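Local atomic coordinates of beta 1-3 glucanase (PDB entry 5H4E), a protein that probably hydrolyses beta-1,3-glucans, as a bacterial glucanase of glycoside hydrolase family 64. Residues Q302-F307 against F349-V354. Numbering follows the deposited sequence.
Sequences QVCAAF and FCYDDV
Ala305 presents its methyl group to three residues of the loop 349-354, a worked example of how a small side chain lets a helix and an irregular segment come close. Its CB lies 3.8 Å from CB of Val354 and 4.2 Å from CB of Tyr351, while Phe349 brings the CE2 and CZ corner of its ring up to the helix backbone, CE2 standing 3.6 Å from CA of Ala305. Around this packed centre the loop is folded by two overlapping type I turns, Phe349 to Asp352 and Tyr351 to Val354, and CB of Phe349, Tyr351 and Val354 all point toward the helix.

At one flank Cys304 meets the rim of the Tyr351 ring: SG, turned anti to its own backbone N (chi1 -178°), is 3.5 Å from CD2 and 81° off the ring normal, an edge-on sulfur-aromatic contact. The loop is less enclosed around Cys350, Tyr351 and Asp353, which are partly exposed, whereas Ala305, Phe349 and Val354 are buried; SG of Cys350 sits above the centre of one face of the Tyr351 ring. At another flank the amide end of Gln302, brought back by a bend at chi2 (-90°), lies against CG1 of Val354, with OE1 at 3.3 Å.

Polar links lie beside this interface: Asp352 forms a salt bridge with Arg309, which also donates a hydrogen bond to the carbonyl oxygen of Val354. Between the two segments the contact is van der Waals in character, mostly apolar carbon and sulfur, which implies that close fit and burial do the holding here, while directional bonds come from Arg309, further along the same helix.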
ATOM      1  N   GLN A 302      -5.499  13.322  -7.240  1.00 19.83           N
ATOM      2  CA  GLN A 302      -6.751  13.187  -7.966  1.00 21.13           C
ATOM      3  C   GLN A 302      -6.507  12.791  -9.415  1.00 19.65           C
ATOM      4  O   GLN A 302      -7.205  11.935  -9.952  1.00 19.35           O
ATOM      5  CB  GLN A 302      -7.532  14.484  -7.898  1.00 20.02           C
ATOM      6  CG  GLN A 302      -7.999  14.810  -6.511  1.00 21.04           C
ATOM      7  CD  GLN A 302      -9.366  14.232  -6.224  1.00 27.60           C
ATOM      8  OE1 GLN A 302      -9.985  13.620  -7.101  1.00 28.77           O
ATOM      9  NE2 GLN A 302      -9.862  14.446  -5.005  1.00 26.68           N
ATOM     10  N   VAL A 303      -5.519  13.415 -10.046  1.00 19.44           N
ATOM     11  CA  VAL A 303      -5.244  13.151 -11.457  1.00 21.05           C
ATOM     12  C   VAL A 303      -4.704  11.729 -11.629  1.00 18.50           C
ATOM     13  O   VAL A 303      -5.141  10.978 -12.505  1.00 17.56           O
ATOM     14  CB  VAL A 303      -4.260  14.202 -12.032  1.00 23.31           C
ATOM     15  CG1 VAL A 303      -3.752  13.785 -13.395  1.00 18.67           C
ATOM     16  CG2 VAL A 303      -4.956  15.586 -12.105  1.00 21.50           C
ATOM     17  N   CYS A 304      -3.783  11.328 -10.766  1.00 17.47           N
ATOM     18  CA  CYS A 304      -3.275   9.964 -10.839  1.00 17.76           C
ATOM     19  C   CYS A 304      -4.401   8.932 -10.675  1.00 16.43           C
ATOM     20  O   CYS A 304      -4.521   7.986 -11.461  1.00 15.08           O
ATOM     21  CB  CYS A 304      -2.200   9.743  -9.772  1.00 20.46           C
ATOM     22  SG  CYS A 304      -1.459   8.104  -9.825  1.00 21.91           S
ATOM     23  N   ALA A 305      -5.222   9.119  -9.649  1.00 17.08           N
ATOM     24  CA  ALA A 305      -6.333   8.206  -9.394  1.00 16.81           C
ATOM     25  C   ALA A 305      -7.288   8.191 -10.581  1.00 16.16           C
ATOM     26  O   ALA A 305      -7.804   7.138 -10.949  1.00 14.47           O
ATOM     27  CB  ALA A 305      -7.071   8.595  -8.118  1.00 16.99           C
ATOM     28  N   ALA A 306      -7.512   9.352 -11.199  1.00 15.36           N
ATOM     29  CA  ALA A 306      -8.468   9.408 -12.314  1.00 16.01           C
ATOM     30  C   ALA A 306      -7.925   8.684 -13.552  1.00 16.24           C
ATOM     31  O   ALA A 306      -8.681   8.061 -14.315  1.00 16.29           O
ATOM     32  CB  ALA A 306      -8.816  10.862 -12.647  1.00 18.12           C
ATOM     33  N   PHE A 307      -6.613   8.748 -13.749  1.00 15.66           N
ATOM     34  CA  PHE A 307      -5.998   7.952 -14.803  1.00 15.59           C
ATOM     35  C   PHE A 307      -6.183   6.472 -14.539  1.00 16.45           C
ATOM     36  O   PHE A 307      -6.670   5.757 -15.412  1.00 17.06           O
ATOM     37  CB  PHE A 307      -4.518   8.290 -14.957  1.00 15.36           C
ATOM     38  CG  PHE A 307      -4.264   9.416 -15.920  1.00 17.61           C
ATOM     39  CD1 PHE A 307      -4.558   9.266 -17.266  1.00 21.22           C
ATOM     40  CD2 PHE A 307      -3.730  10.623 -15.483  1.00 18.30           C
ATOM     41  CE1 PHE A 307      -4.323  10.307 -18.169  1.00 20.43           C
ATOM     42  CE2 PHE A 307      -3.506  11.668 -16.385  1.00 17.93           C
ATOM     43  CZ  PHE A 307      -3.794  11.493 -17.720  1.00 18.59           C
ATOM     44  N   PHE A 349      -4.128   0.689  -5.699  1.00 19.52           N
ATOM     45  CA  PHE A 349      -2.991   1.452  -6.213  1.00 22.21           C
ATOM     46  C   PHE A 349      -2.765   2.612  -5.253  1.00 21.43           C
ATOM     47  O   PHE A 349      -3.629   2.891  -4.408  1.00 21.46           O
ATOM     48  CB  PHE A 349      -3.223   1.952  -7.655  1.00 18.55           C
ATOM     49  CG  PHE A 349      -4.378   2.911  -7.789  1.00 22.10           C
ATOM     50  CD1 PHE A 349      -5.673   2.436  -7.936  1.00 17.87           C
ATOM     51  CD2 PHE A 349      -4.169   4.284  -7.763  1.00 20.31           C
ATOM     52  CE1 PHE A 349      -6.749   3.315  -8.053  1.00 19.60           C
ATOM     53  CE2 PHE A 349      -5.238   5.163  -7.865  1.00 20.04           C
ATOM     54  CZ  PHE A 349      -6.532   4.673  -8.011  1.00 18.23           C
ATOM     55  N   CYS A 350      -1.612   3.269  -5.392  1.00 22.57           N
ATOM     56  CA  CYS A 350      -1.119   4.280  -4.446  1.00 27.21           C
ATOM     57  C   CYS A 350      -2.174   5.272  -3.967  1.00 28.43           C
ATOM     58  O   CYS A 350      -2.340   5.466  -2.764  1.00 30.18           O
ATOM     59  CB  CYS A 350       0.048   5.056  -5.078  1.00 26.46           C
ATOM     60  SG  CYS A 350       0.828   6.299  -4.001  1.00 50.01           S
ATOM     61  N   TYR A 351      -2.890   5.886  -4.906  1.00 25.44           N
ATOM     62  CA  TYR A 351      -3.825   6.960  -4.574  1.00 25.07           C
ATOM     63  C   TYR A 351      -5.286   6.536  -4.483  1.00 22.08           C
ATOM     64  O   TYR A 351      -6.192   7.349  -4.716  1.00 20.51           O
ATOM     65  CB  TYR A 351      -3.693   8.077  -5.604  1.00 22.02           C
ATOM     66  CG  TYR A 351      -2.445   8.914  -5.425  1.00 21.77           C
ATOM     67  CD1 TYR A 351      -2.253   9.656  -4.273  1.00 25.80           C
ATOM     68  CD2 TYR A 351      -1.475   8.973  -6.414  1.00 23.45           C
ATOM     69  CE1 TYR A 351      -1.123  10.443  -4.102  1.00 27.38           C
ATOM     70  CE2 TYR A 351      -0.341   9.756  -6.257  1.00 27.14           C
ATOM     71  CZ  TYR A 351      -0.173  10.490  -5.097  1.00 27.23           C
ATOM     72  OH  TYR A 351       0.950  11.273  -4.930  1.00 32.39           O
ATOM     73  N   ASP A 352      -5.523   5.275  -4.130  1.00 19.76           N
ATOM     74  CA  ASP A 352      -6.879   4.751  -4.098  1.00 18.52           C
ATOM     75  C   ASP A 352      -7.718   5.382  -2.985  1.00 16.86           C
ATOM     76  O   ASP A 352      -8.937   5.212  -2.961  1.00 19.76           O
ATOM     77  CB  ASP A 352      -6.864   3.225  -3.951  1.00 19.74           C
ATOM     78  CG  ASP A 352      -7.831   2.533  -4.916  1.00 18.71           C
ATOM     79  OD1 ASP A 352      -8.806   3.184  -5.360  1.00 19.26           O
ATOM     80  OD2 ASP A 352      -7.613   1.347  -5.245  1.00 16.12           O
ATOM     81  N   ASP A 353      -7.075   6.114  -2.075  1.00 20.45           N
ATOM     82  CA  ASP A 353      -7.810   6.780  -1.004  1.00 20.29           C
ATOM     83  C   ASP A 353      -8.449   8.087  -1.499  1.00 24.35           C
ATOM     84  O   ASP A 353      -9.202   8.741  -0.766  1.00 19.97           O
ATOM     85  CB  ASP A 353      -6.905   7.022   0.221  1.00 27.77           C
ATOM     86  CG  ASP A 353      -5.675   7.853  -0.094  1.00 29.18           C
ATOM     87  OD1 ASP A 353      -5.106   7.720  -1.202  1.00 27.16           O
ATOM     88  OD2 ASP A 353      -5.277   8.642   0.786  1.00 35.38           O
ATOM     89  N   VAL A 354      -8.176   8.446  -2.755  1.00 21.11           N
ATOM     90  CA  VAL A 354      -8.883   9.574  -3.364  1.00 22.47           C
ATOM     91  C   VAL A 354     -10.379   9.270  -3.353  1.00 21.03           C
ATOM     92  O   VAL A 354     -10.808   8.243  -3.889  1.00 21.25           O
ATOM     93  CB  VAL A 354      -8.405   9.863  -4.790  1.00 19.47           C
ATOM     94  CG1 VAL A 354      -9.334  10.858  -5.465  1.00 21.75           C
ATOM     95  CG2 VAL A 354      -6.989  10.418  -4.753  1.00 21.39           C
TER